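Local coordinates for SusD family protein (Bacteroides uniformis, PDB 7KV1), which probably binds beta-glucans as a SusD-like surface glycan-binding protein of a human gut bacterium, at residues A[323-331]-A[381-389]; A[312-320]-A[331-339]. All coordinates share one frame; numbering follows the deposited sequence.

Contact 1 of 2, residues A[323-331]-A[381-389]; sequences GDDGWSKGN and YRPYDKNFK
P383 sets its CG over one face of the W327 indole, 3.5 Å from the centroid of the six-membered ring and only 9° off the ring normal, a CH-pi contact between two buried residues that forms the tightly packed part. W327 reaches this place because its CG stands anti to the backbone N (chi1 -164°), and the ring is further fixed by a hydrogen bond from NE1 to the hydroxyl of Y399. Beside this CH-pi contact, R382 works in two directions at once. NE and NH2 both grip the carbonyl O of P383, while NH1 makes a salt bridge with D324 OD2 at 3.0 Å, arriving in the guanidinium plane and on the syn lone pair of the carboxylate. The two flat groups are nearly coplanar. The Y384 ring covers one face of the guanidinium with CE1, and W359 adds a cation-pi contact.

These are two irregular loops of the SusD family fold, whose regular framework is largely helical; lacking strand pairing, they are joined by side chains and a single backbone-to-backbone hydrogen bond, D385 N to G326 O at 2.7 Å, made where D385 opens a short 3-10 turn. At G326 a beta-carbon would run into CD1 of Y384, so the absence of a side chain lets the two loops close in. The D385 carboxylate meets S328 twice: OD1 takes the backbone N over 3.1 Å at a nearly straight 175°, and OD2 takes OG from above its plane at 2.7 Å. N331 ND2 donates to S328 O at 3.0 Å within its own loop, bracing the residue that D385 holds.

Toward solvent the fit is looser. D324 is partly exposed, and its bonds from R382 NH2 are weak. G326 O also accepts from a water 2.6 Å away, which in turn accepts a hydrogen bond from K386 N, so part of the link between the loops runs through solvent.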
ATOM      1  N   GLY A 323     -15.678 -24.065  -9.481  1.00 36.73           N
ATOM      2  CA  GLY A 323     -15.653 -23.261 -10.712  1.00 39.17           C
ATOM      3  C   GLY A 323     -16.875 -22.373 -10.791  1.00 39.78           C
ATOM      4  O   GLY A 323     -17.906 -22.748 -10.200  1.00 37.84           O
ATOM      5  N   ASP A 324     -16.741 -21.209 -11.439  1.00 38.98           N
ATOM      6  CA  ASP A 324     -17.865 -20.290 -11.783  1.00 38.85           C
ATOM      7  C   ASP A 324     -17.620 -19.848 -13.228  1.00 40.97           C
ATOM      8  O   ASP A 324     -16.690 -20.402 -13.840  1.00 39.65           O
ATOM      9  CB  ASP A 324     -18.029 -19.164 -10.740  1.00 36.38           C
ATOM     10  CG  ASP A 324     -16.892 -18.153 -10.622  1.00 37.60           C
ATOM     11  OD1 ASP A 324     -15.911 -18.254 -11.411  1.00 38.13           O
ATOM     12  OD2 ASP A 324     -17.011 -17.228  -9.746  1.00 34.86           O
ATOM     13  N   ASP A 325     -18.375 -18.886 -13.762  1.00 42.83           N
ATOM     14  CA  ASP A 325     -18.297 -18.541 -15.211  1.00 47.26           C
ATOM     15  C   ASP A 325     -16.878 -18.064 -15.570  1.00 42.83           C
ATOM     16  O   ASP A 325     -16.395 -18.413 -16.661  1.00 41.36           O
ATOM     17  CB  ASP A 325     -19.357 -17.505 -15.600  1.00 53.41           C
ATOM     18  CG  ASP A 325     -20.793 -17.961 -15.363  1.00 64.30           C
ATOM     19  OD1 ASP A 325     -20.990 -19.166 -15.089  1.00 68.00           O
ATOM     20  OD2 ASP A 325     -21.714 -17.103 -15.457  1.00 74.11           O
ATOM     21  N   GLY A 326     -16.227 -17.300 -14.686  1.00 38.11           N
ATOM     22  CA  GLY A 326     -14.956 -16.607 -14.973  1.00 34.63           C
ATOM     23  C   GLY A 326     -13.727 -17.373 -14.513  1.00 29.42           C
ATOM     24  O   GLY A 326     -12.615 -17.021 -14.969  1.00 28.10           O
ATOM     25  N   TRP A 327     -13.888 -18.379 -13.651  1.00 30.14           N
ATOM     26  CA  TRP A 327     -12.730 -19.140 -13.105  1.00 32.46           C
ATOM     27  C   TRP A 327     -13.046 -20.633 -13.059  1.00 29.92           C
ATOM     28  O   TRP A 327     -13.969 -21.024 -12.331  1.00 29.08           O
ATOM     29  CB  TRP A 327     -12.347 -18.590 -11.727  1.00 28.61           C
ATOM     30  CG  TRP A 327     -10.990 -18.978 -11.220  1.00 26.85           C
ATOM     31  CD1 TRP A 327      -9.801 -18.964 -11.888  1.00 25.43           C
ATOM     32  CD2 TRP A 327     -10.685 -19.346  -9.866  1.00 24.08           C
ATOM     33  NE1 TRP A 327      -8.784 -19.349 -11.051  1.00 27.66           N
ATOM     34  CE2 TRP A 327      -9.303 -19.588  -9.808  1.00 23.04           C
ATOM     35  CE3 TRP A 327     -11.460 -19.535  -8.718  1.00 21.53           C
ATOM     36  CZ2 TRP A 327      -8.682 -19.956  -8.631  1.00 22.50           C
ATOM     37  CZ3 TRP A 327     -10.842 -19.911  -7.557  1.00 19.92           C
ATOM     38  CH2 TRP A 327      -9.472 -20.110  -7.519  1.00 22.66           C
ATOM     39  N   SER A 328     -12.247 -21.430 -13.775  1.00 35.13           N
ATOM     40  CA  SER A 328     -12.474 -22.889 -13.976  1.00 35.46           C
ATOM     41  C   SER A 328     -12.138 -23.699 -12.720  1.00 40.68           C
ATOM     42  O   SER A 328     -11.198 -23.316 -11.950  1.00 38.87           O
ATOM     43  CB  SER A 328     -11.669 -23.381 -15.144  1.00 38.44           C
ATOM     44  OG  SER A 328     -12.078 -22.710 -16.322  1.00 39.22           O
ATOM     45  N   LYS A 329     -12.825 -24.828 -12.562  1.00 41.43           N
ATOM     46  CA  LYS A 329     -12.446 -25.910 -11.623  1.00 45.18           C
ATOM     47  C   LYS A 329     -10.977 -26.285 -11.900  1.00 43.19           C
ATOM     48  O   LYS A 329     -10.555 -26.105 -13.052  1.00 40.81           O
ATOM     49  CB  LYS A 329     -13.408 -27.091 -11.803  1.00 52.19           C
ATOM     50  CG  LYS A 329     -13.435 -28.059 -10.633  1.00 60.06           C
ATOM     51  CD  LYS A 329     -14.367 -29.239 -10.784  1.00 61.73           C
ATOM     52  CE  LYS A 329     -14.631 -29.896  -9.445  1.00 64.02           C
ATOM     53  NZ  LYS A 329     -14.820 -31.355  -9.588  1.00 70.37           N
ATOM     54  N   GLY A 330     -10.238 -26.739 -10.875  1.00 37.50           N
ATOM     55  CA  GLY A 330      -8.865 -27.264 -10.968  1.00 36.97           C
ATOM     56  C   GLY A 330      -7.798 -26.189 -10.911  1.00 38.13           C
ATOM     57  O   GLY A 330      -6.612 -26.497 -11.226  1.00 37.49           O
ATOM     58  N   ASN A 331      -8.174 -24.960 -10.562  1.00 36.18           N
ATOM     59  CA  ASN A 331      -7.217 -23.832 -10.355  1.00 38.61           C
ATOM     60  C   ASN A 331      -6.929 -23.689  -8.849  1.00 35.71           C
ATOM     61  O   ASN A 331      -7.797 -24.040  -8.036  1.00 37.14           O
ATOM     62  CB  ASN A 331      -7.738 -22.552 -11.020  1.00 42.34           C
ATOM     63  CG  ASN A 331      -7.527 -22.565 -12.522  1.00 42.99           C
ATOM     64  OD1 ASN A 331      -6.382 -22.594 -12.980  1.00 46.09           O
ATOM     65  ND2 ASN A 331      -8.614 -22.549 -13.282  1.00 43.74           N
ATOM     66  N   TYR A 381      -9.230  -8.197  -6.563  1.00 21.88           N
ATOM     67  CA  TYR A 381      -8.071  -8.948  -7.094  1.00 22.66           C
ATOM     68  C   TYR A 381      -8.412 -10.441  -7.175  1.00 20.63           C
ATOM     69  O   TYR A 381      -7.499 -11.249  -7.079  1.00 21.13           O
ATOM     70  CB  TYR A 381      -6.812  -8.644  -6.258  1.00 21.24           C
ATOM     71  CG  TYR A 381      -6.354  -7.204  -6.326  1.00 23.22           C
ATOM     72  CD1 TYR A 381      -5.728  -6.709  -7.461  1.00 22.77           C
ATOM     73  CD2 TYR A 381      -6.493  -6.348  -5.239  1.00 22.07           C
ATOM     74  CE1 TYR A 381      -5.289  -5.395  -7.530  1.00 24.39           C
ATOM     75  CE2 TYR A 381      -6.058  -5.031  -5.293  1.00 22.02           C
ATOM     76  CZ  TYR A 381      -5.450  -4.551  -6.445  1.00 22.10           C
ATOM     77  OH  TYR A 381      -4.993  -3.264  -6.536  1.00 22.13           O
ATOM     78  N   ARG A 382      -9.679 -10.789  -7.412  1.00 20.12           N
ATOM     79  CA  ARG A 382     -10.092 -12.199  -7.502  1.00 20.71           C
ATOM     80  C   ARG A 382      -9.526 -12.804  -8.788  1.00 22.03           C
ATOM     81  O   ARG A 382      -9.234 -12.113  -9.770  1.00 18.80           O
ATOM     82  CB  ARG A 382     -11.606 -12.358  -7.372  1.00 23.44           C
ATOM     83  CG  ARG A 382     -12.404 -11.793  -8.535  1.00 24.73           C
ATOM     84  CD  ARG A 382     -13.653 -12.615  -8.695  1.00 27.96           C
ATOM     85  NE  ARG A 382     -13.341 -13.904  -9.272  1.00 27.87           N
ATOM     86  CZ  ARG A 382     -14.236 -14.833  -9.579  1.00 29.77           C
ATOM     87  NH1 ARG A 382     -15.521 -14.653  -9.345  1.00 27.87           N
ATOM     88  NH2 ARG A 382     -13.826 -15.969 -10.100  1.00 34.43           N
ATOM     89  N   PRO A 383      -9.269 -14.128  -8.785  1.00 21.71           N
ATOM     90  CA  PRO A 383      -8.758 -14.805  -9.971  1.00 22.48           C
ATOM     91  C   PRO A 383      -9.876 -14.955 -11.013  1.00 21.76           C
ATOM     92  O   PRO A 383     -11.022 -15.232 -10.621  1.00 23.61           O
ATOM     93  CB  PRO A 383      -8.293 -16.175  -9.463  1.00 22.32           C
ATOM     94  CG  PRO A 383      -9.189 -16.418  -8.259  1.00 21.93           C
ATOM     95  CD  PRO A 383      -9.426 -15.046  -7.650  1.00 23.36           C
ATOM     96  N   TYR A 384      -9.488 -14.772 -12.273  1.00 22.73           N
ATOM     97  CA  TYR A 384     -10.265 -15.052 -13.511  1.00 26.63           C
ATOM     98  C   TYR A 384      -9.385 -15.785 -14.523  1.00 26.04           C
ATOM     99  O   TYR A 384      -8.244 -15.342 -14.706  1.00 27.11           O
ATOM    100  CB  TYR A 384     -10.721 -13.744 -14.161  1.00 26.57           C
ATOM    101  CG  TYR A 384     -11.875 -13.097 -13.451  1.00 28.25           C
ATOM    102  CD1 TYR A 384     -13.104 -13.723 -13.406  1.00 30.23           C
ATOM    103  CD2 TYR A 384     -11.730 -11.895 -12.790  1.00 28.42           C
ATOM    104  CE1 TYR A 384     -14.177 -13.154 -12.749  1.00 33.77           C
ATOM    105  CE2 TYR A 384     -12.796 -11.307 -12.135  1.00 27.58           C
ATOM    106  CZ  TYR A 384     -14.012 -11.940 -12.110  1.00 30.56           C
ATOM    107  OH  TYR A 384     -15.061 -11.401 -11.458  1.00 35.28           O
ATOM    108  N   ASP A 385      -9.919 -16.785 -15.244  1.00 33.05           N
ATOM    109  CA  ASP A 385      -9.154 -17.509 -16.311  1.00 34.16           C
ATOM    110  C   ASP A 385      -8.572 -16.501 -17.310  1.00 34.40           C
ATOM    111  O   ASP A 385      -7.378 -16.579 -17.619  1.00 35.33           O
ATOM    112  CB  ASP A 385      -9.997 -18.545 -17.063  1.00 35.25           C
ATOM    113  CG  ASP A 385     -10.523 -19.652 -16.176  1.00 35.30           C
ATOM    114  OD1 ASP A 385      -9.837 -20.026 -15.213  1.00 36.87           O
ATOM    115  OD2 ASP A 385     -11.639 -20.095 -16.425  1.00 45.87           O
ATOM    116  N   LYS A 386      -9.368 -15.544 -17.764  1.00 37.62           N
ATOM    117  CA  LYS A 386      -8.920 -14.554 -18.778  1.00 40.95           C
ATOM    118  C   LYS A 386      -7.670 -13.789 -18.306  1.00 41.86           C
ATOM    119  O   LYS A 386      -7.048 -13.183 -19.169  1.00 41.05           O
ATOM    120  CB  LYS A 386     -10.067 -13.592 -19.095  1.00 46.55           C
ATOM    121  CG  LYS A 386     -10.519 -12.730 -17.925  1.00 47.62           C
ATOM    122  CD  LYS A 386     -11.501 -11.650 -18.318  1.00 46.34           C
ATOM    123  CE  LYS A 386     -11.464 -10.458 -17.391  1.00 43.72           C
ATOM    124  NZ  LYS A 386     -10.215  -9.693 -17.600  1.00 43.56           N
ATOM    125  N   ASN A 387      -7.315 -13.806 -17.006  1.00 38.09           N
ATOM    126  CA  ASN A 387      -6.208 -12.993 -16.427  1.00 34.47           C
ATOM    127  C   ASN A 387      -4.940 -13.842 -16.178  1.00 35.74           C
ATOM    128  O   ASN A 387      -3.953 -13.271 -15.691  1.00 31.44           O
ATOM    129  CB  ASN A 387      -6.648 -12.308 -15.122  1.00 34.95           C
ATOM    130  CG  ASN A 387      -7.680 -11.208 -15.299  1.00 36.56           C
ATOM    131  OD1 ASN A 387      -7.749 -10.551 -16.337  1.00 39.28           O
ATOM    132  ND2 ASN A 387      -8.501 -10.999 -14.287  1.00 36.07           N
ATOM    133  N   PHE A 388      -4.915 -15.136 -16.530  1.00 38.21           N
ATOM    134  CA  PHE A 388      -3.728 -16.024 -16.341  1.00 44.36           C
ATOM    135  C   PHE A 388      -2.525 -15.595 -17.186  1.00 47.36           C
ATOM    136  O   PHE A 388      -2.721 -15.441 -18.397  1.00 47.66           O
ATOM    137  CB  PHE A 388      -4.011 -17.436 -16.833  1.00 51.24           C
ATOM    138  CG  PHE A 388      -4.751 -18.323 -15.876  1.00 57.50           C
ATOM    139  CD1 PHE A 388      -4.323 -18.461 -14.566  1.00 61.89           C
ATOM    140  CD2 PHE A 388      -5.808 -19.105 -16.320  1.00 63.92           C
ATOM    141  CE1 PHE A 388      -4.979 -19.319 -13.703  1.00 62.52           C
ATOM    142  CE2 PHE A 388      -6.465 -19.962 -15.453  1.00 62.70           C
ATOM    143  CZ  PHE A 388      -6.047 -20.064 -14.148  1.00 64.06           C
ATOM    144  N   LYS A 389      -1.319 -15.531 -16.599  1.00 49.94           N
ATOM    145  CA  LYS A 389      -0.035 -15.190 -17.286  1.00 50.11           C
ATOM    146  C   LYS A 389       0.606 -16.467 -17.863  1.00 51.38           C
ATOM    147  O   LYS A 389       0.533 -17.517 -17.186  1.00 52.30           O
ATOM    148  CB  LYS A 389       0.914 -14.454 -16.328  1.00 48.58           C
TER
HETATM  149  O   HOH W   1     -12.392 -15.549 -17.062  1.00 33.67           O

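Contact 2 of 2, residues A[312-320]-A[331-339]; sequences LPTLISPNS and NDGWGFMPM
T314 O and L315 O, carbonyls at the end of the short helix 312-315, take W334 N and F336 N at 2.9 and 2.8 Å, and S317 O beyond the helix takes G335 N. G333 runs so close to P318 that a beta-carbon would strike its carbonyl. Among the side chains, T314 CG2 sits over one face of the W334 indole, 3.7 Å from the centroid of the five-membered ring. The T314 methyl can do so because, with OG1 beside the backbone N (chi1 -65°), CG2 falls anti to that nitrogen and over the indole, while OG1 turns to L397 O. L315 CD2 comes obliquely to CE3 of W334, 3.3 Å away, and W334 NE1 bonds D332 OD2 at 3.0 Å, in the ring plane and on the anti lone pair. Replacing W334 with an alanine would probably leave the methyl of T314 and CD2 of L315 without their aromatic partner, and D332 OD2 without the indole donor. N319 ND2 holds G333 O at 2.8 Å, whereas I316 CG2 and M337 CG lie side by side at 3.7 Å. S317 OG folds back to P313 O. The arrangement is that of a helix terminus whose outgoing carbonyls are satisfied by a returning loop rather than by further helix, here within the SusD family fold.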
ATOM      1  N   LEU A 312      -1.047 -13.016  -6.331  1.00 24.21           N
ATOM      2  CA  LEU A 312      -1.986 -12.524  -5.301  1.00 23.66           C
ATOM      3  C   LEU A 312      -3.338 -13.214  -5.476  1.00 21.99           C
ATOM      4  O   LEU A 312      -3.932 -13.668  -4.500  1.00 20.96           O
ATOM      5  CB  LEU A 312      -2.093 -10.998  -5.375  1.00 22.02           C
ATOM      6  CG  LEU A 312      -3.295 -10.428  -4.634  1.00 23.60           C
ATOM      7  CD1 LEU A 312      -3.208 -10.731  -3.141  1.00 24.96           C
ATOM      8  CD2 LEU A 312      -3.378  -8.931  -4.864  1.00 23.87           C
ATOM      9  N   PRO A 313      -3.916 -13.298  -6.689  1.00 20.10           N
ATOM     10  CA  PRO A 313      -5.231 -13.931  -6.843  1.00 22.68           C
ATOM     11  C   PRO A 313      -5.251 -15.413  -6.418  1.00 21.46           C
ATOM     12  O   PRO A 313      -6.265 -15.885  -5.896  1.00 22.35           O
ATOM     13  CB  PRO A 313      -5.566 -13.709  -8.339  1.00 22.31           C
ATOM     14  CG  PRO A 313      -4.733 -12.519  -8.719  1.00 20.99           C
ATOM     15  CD  PRO A 313      -3.447 -12.672  -7.929  1.00 21.23           C
ATOM     16  N   THR A 314      -4.105 -16.092  -6.494  1.00 23.30           N
ATOM     17  CA  THR A 314      -3.993 -17.475  -5.980  1.00 22.83           C
ATOM     18  C   THR A 314      -4.076 -17.438  -4.459  1.00 21.39           C
ATOM     19  O   THR A 314      -4.786 -18.279  -3.904  1.00 22.80           O
ATOM     20  CB  THR A 314      -2.709 -18.171  -6.429  1.00 23.87           C
ATOM     21  OG1 THR A 314      -2.802 -18.301  -7.851  1.00 23.82           O
ATOM     22  CG2 THR A 314      -2.519 -19.506  -5.732  1.00 22.42           C
ATOM     23  N   LEU A 315      -3.389 -16.496  -3.820  1.00 19.71           N
ATOM     24  CA  LEU A 315      -3.298 -16.440  -2.339  1.00 21.21           C
ATOM     25  C   LEU A 315      -4.699 -16.286  -1.728  1.00 20.67           C
ATOM     26  O   LEU A 315      -4.973 -16.973  -0.699  1.00 20.29           O
ATOM     27  CB  LEU A 315      -2.369 -15.290  -1.917  1.00 22.50           C
ATOM     28  CG  LEU A 315      -0.917 -15.416  -2.384  1.00 23.35           C
ATOM     29  CD1 LEU A 315      -0.080 -14.227  -1.966  1.00 24.98           C
ATOM     30  CD2 LEU A 315      -0.282 -16.710  -1.909  1.00 27.54           C
ATOM     31  N   ILE A 316      -5.538 -15.418  -2.304  1.00 21.81           N
ATOM     32  CA  ILE A 316      -6.731 -14.830  -1.606  1.00 22.67           C
ATOM     33  C   ILE A 316      -8.055 -15.320  -2.206  1.00 21.04           C
ATOM     34  O   ILE A 316      -9.108 -14.623  -2.066  1.00 19.45           O
ATOM     35  CB  ILE A 316      -6.630 -13.300  -1.588  1.00 22.43           C
ATOM     36  CG1 ILE A 316      -6.795 -12.721  -2.991  1.00 22.45           C
ATOM     37  CG2 ILE A 316      -5.327 -12.887  -0.935  1.00 22.42           C
ATOM     38  CD1 ILE A 316      -6.861 -11.210  -3.010  1.00 26.65           C
ATOM     39  N   SER A 317      -8.027 -16.514  -2.802  1.00 20.98           N
ATOM     40  CA  SER A 317      -9.197 -17.191  -3.414  1.00 19.84           C
ATOM     41  C   SER A 317      -9.485 -18.503  -2.676  1.00 19.85           C
ATOM     42  O   SER A 317      -8.634 -19.098  -2.020  1.00 18.37           O
ATOM     43  CB  SER A 317      -8.968 -17.393  -4.902  1.00 21.80           C
ATOM     44  OG  SER A 317      -7.726 -18.033  -5.158  1.00 22.01           O
ATOM     45  N   PRO A 318     -10.728 -19.004  -2.768  1.00 20.71           N
ATOM     46  CA  PRO A 318     -11.079 -20.267  -2.134  1.00 22.57           C
ATOM     47  C   PRO A 318     -10.372 -21.473  -2.771  1.00 22.22           C
ATOM     48  O   PRO A 318     -10.101 -21.472  -3.950  1.00 22.42           O
ATOM     49  CB  PRO A 318     -12.606 -20.320  -2.294  1.00 20.79           C
ATOM     50  CG  PRO A 318     -12.878 -19.453  -3.511  1.00 22.37           C
ATOM     51  CD  PRO A 318     -11.849 -18.358  -3.472  1.00 21.30           C
ATOM     52  N   ASN A 319     -10.144 -22.466  -1.932  1.00 21.04           N
ATOM     53  CA  ASN A 319      -9.462 -23.738  -2.235  1.00 24.80           C
ATOM     54  C   ASN A 319     -10.431 -24.763  -2.839  1.00 24.03           C
ATOM     55  O   ASN A 319     -11.568 -24.857  -2.358  1.00 26.20           O
ATOM     56  CB  ASN A 319      -8.865 -24.320  -0.957  1.00 25.61           C
ATOM     57  CG  ASN A 319      -7.973 -25.509  -1.244  1.00 26.48           C
ATOM     58  OD1 ASN A 319      -8.397 -26.645  -1.085  1.00 29.05           O
ATOM     59  ND2 ASN A 319      -6.757 -25.239  -1.675  1.00 24.43           N
ATOM     60  N   SER A 320      -9.965 -25.538  -3.822  1.00 28.49           N
ATOM     61  CA  SER A 320     -10.720 -26.643  -4.486  1.00 28.01           C
ATOM     62  C   SER A 320     -12.069 -26.094  -4.940  1.00 27.22           C
ATOM     63  O   SER A 320     -13.114 -26.718  -4.648  1.00 25.44           O
ATOM     64  CB  SER A 320     -10.888 -27.849  -3.566  1.00 29.68           C
ATOM     65  OG  SER A 320      -9.647 -28.219  -2.953  1.00 32.64           O
ATOM     66  N   ASN A 331      -8.174 -24.960 -10.562  1.00 36.18           N
ATOM     67  CA  ASN A 331      -7.217 -23.832 -10.355  1.00 38.61           C
ATOM     68  C   ASN A 331      -6.929 -23.689  -8.849  1.00 35.71           C
ATOM     69  O   ASN A 331      -7.797 -24.040  -8.036  1.00 37.14           O
ATOM     70  CB  ASN A 331      -7.738 -22.552 -11.020  1.00 42.34           C
ATOM     71  CG  ASN A 331      -7.527 -22.565 -12.522  1.00 42.99           C
ATOM     72  OD1 ASN A 331      -6.382 -22.594 -12.980  1.00 46.09           O
ATOM     73  ND2 ASN A 331      -8.614 -22.549 -13.282  1.00 43.74           N
ATOM     74  N   ASP A 332      -5.719 -23.273  -8.493  1.00 29.72           N
ATOM     75  CA  ASP A 332      -5.272 -23.211  -7.083  1.00 31.79           C
ATOM     76  C   ASP A 332      -5.877 -21.974  -6.412  1.00 26.37           C
ATOM     77  O   ASP A 332      -5.827 -20.863  -7.009  1.00 26.48           O
ATOM     78  CB  ASP A 332      -3.751 -23.145  -6.976  1.00 35.01           C
ATOM     79  CG  ASP A 332      -3.108 -24.503  -6.757  1.00 36.84           C
ATOM     80  OD1 ASP A 332      -3.408 -25.423  -7.548  1.00 39.11           O
ATOM     81  OD2 ASP A 332      -2.320 -24.628  -5.796  1.00 37.85           O
ATOM     82  N   GLY A 333      -6.385 -22.163  -5.211  1.00 22.83           N
ATOM     83  CA  GLY A 333      -6.782 -21.073  -4.309  1.00 23.32           C
ATOM     84  C   GLY A 333      -6.359 -21.439  -2.910  1.00 24.29           C
ATOM     85  O   GLY A 333      -6.708 -22.531  -2.455  1.00 25.16           O
ATOM     86  N   TRP A 334      -5.587 -20.582  -2.245  1.00 25.10           N
ATOM     87  CA  TRP A 334      -4.956 -20.944  -0.952  1.00 22.19           C
ATOM     88  C   TRP A 334      -5.759 -20.435   0.248  1.00 20.63           C
ATOM     89  O   TRP A 334      -5.406 -20.803   1.365  1.00 19.01           O
ATOM     90  CB  TRP A 334      -3.517 -20.476  -0.939  1.00 23.79           C
ATOM     91  CG  TRP A 334      -2.703 -21.187  -1.975  1.00 27.50           C
ATOM     92  CD1 TRP A 334      -3.092 -22.216  -2.792  1.00 27.57           C
ATOM     93  CD2 TRP A 334      -1.325 -20.929  -2.282  1.00 27.92           C
ATOM     94  NE1 TRP A 334      -2.057 -22.562  -3.622  1.00 30.94           N
ATOM     95  CE2 TRP A 334      -0.961 -21.812  -3.318  1.00 29.46           C
ATOM     96  CE3 TRP A 334      -0.384 -20.022  -1.807  1.00 30.50           C
ATOM     97  CZ2 TRP A 334       0.316 -21.827  -3.866  1.00 33.95           C
ATOM     98  CZ3 TRP A 334       0.877 -20.022  -2.356  1.00 34.66           C
ATOM     99  CH2 TRP A 334       1.222 -20.930  -3.356  1.00 36.13           C
ATOM    100  N   GLY A 335      -6.833 -19.693   0.014  1.00 19.36           N
ATOM    101  CA  GLY A 335      -7.778 -19.382   1.099  1.00 20.96           C
ATOM    102  C   GLY A 335      -7.203 -18.417   2.128  1.00 19.08           C
ATOM    103  O   GLY A 335      -7.725 -18.395   3.233  1.00 20.71           O
ATOM    104  N   PHE A 336      -6.206 -17.613   1.776  1.00 19.60           N
ATOM    105  CA  PHE A 336      -5.786 -16.467   2.624  1.00 19.12           C
ATOM    106  C   PHE A 336      -6.726 -15.273   2.425  1.00 19.34           C
ATOM    107  O   PHE A 336      -7.414 -15.206   1.397  1.00 19.46           O
ATOM    108  CB  PHE A 336      -4.357 -16.051   2.344  1.00 20.31           C
ATOM    109  CG  PHE A 336      -3.375 -17.099   2.763  1.00 22.03           C
ATOM    110  CD1 PHE A 336      -3.053 -17.248   4.100  1.00 20.18           C
ATOM    111  CD2 PHE A 336      -2.787 -17.928   1.821  1.00 23.09           C
ATOM    112  CE1 PHE A 336      -2.131 -18.205   4.487  1.00 21.56           C
ATOM    113  CE2 PHE A 336      -1.895 -18.915   2.224  1.00 21.84           C
ATOM    114  CZ  PHE A 336      -1.577 -19.050   3.550  1.00 23.53           C
ATOM    115  N   MET A 337      -6.766 -14.378   3.423  1.00 17.99           N
ATOM    116  CA  MET A 337      -7.579 -13.137   3.411  1.00 19.74           C
ATOM    117  C   MET A 337      -9.051 -13.434   3.155  1.00 18.87           C
ATOM    118  O   MET A 337      -9.673 -12.753   2.333  1.00 19.44           O
ATOM    119  CB  MET A 337      -7.070 -12.164   2.350  1.00 21.87           C
ATOM    120  CG  MET A 337      -5.628 -11.763   2.578  1.00 26.99           C
ATOM    121  SD  MET A 337      -5.508 -10.270   3.598  1.00 29.17           S
ATOM    122  CE  MET A 337      -5.901  -9.044   2.354  1.00 29.75           C
ATOM    123  N   PRO A 338      -9.692 -14.384   3.883  1.00 17.98           N
ATOM    124  CA  PRO A 338     -11.141 -14.387   3.962  1.00 20.11           C
ATOM    125  C   PRO A 338     -11.563 -12.985   4.409  1.00 19.85           C
ATOM    126  O   PRO A 338     -10.980 -12.441   5.389  1.00 18.11           O
ATOM    127  CB  PRO A 338     -11.529 -15.392   5.044  1.00 19.12           C
ATOM    128  CG  PRO A 338     -10.278 -16.131   5.387  1.00 20.34           C
ATOM    129  CD  PRO A 338      -9.105 -15.446   4.705  1.00 18.96           C
ATOM    130  N   MET A 339     -12.540 -12.429   3.710  1.00 21.87           N
ATOM    131  CA  MET A 339     -13.134 -11.136   4.100  1.00 22.62           C
ATOM    132  C   MET A 339     -14.080 -11.328   5.296  1.00 22.86           C
ATOM    133  O   MET A 339     -15.006 -12.198   5.233  1.00 19.38           O
ATOM    134  CB  MET A 339     -13.895 -10.467   2.958  1.00 23.58           C
ATOM    135  CG  MET A 339     -14.249  -9.034   3.338  1.00 24.84           C
ATOM    136  SD  MET A 339     -14.967  -8.174   1.991  1.00 29.01           S
ATOM    137  CE  MET A 339     -13.497  -8.036   0.984  1.00 25.15           C
TER
HETATM  138  O   HOH W   2      -4.685 -19.939  -9.184  1.00 31.45           O
HETATM  139  O   HOH W   3      -9.740 -12.518  -0.413  1.00 17.97           O
HETATM  140  O   HOH W   4      -9.739 -23.237  -6.140  1.00 21.89           O
HETATM  141  O   HOH W   5      -7.414 -25.211  -5.105  1.00 32.11           O

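Contact 2 is the more buried of the pair, with most of its touching residues shielded, whereas contact 1 lies farther from the centre of the chain and is partly open to water. Both draw on the loop between helices 312-315 and 341-345, and share N331; the centres are about 11 Å apart. Contact 2 secures helix 312-315 to the loop that returns past its end, relying on backbone bonds and apolar faces. Contact 1 joins the same loop's outer turn to residues 381-389 by charge and carboxylate chemistry around the CH-pi contact of P383 with W327. They meet directly where W327 and P383 pack against S317.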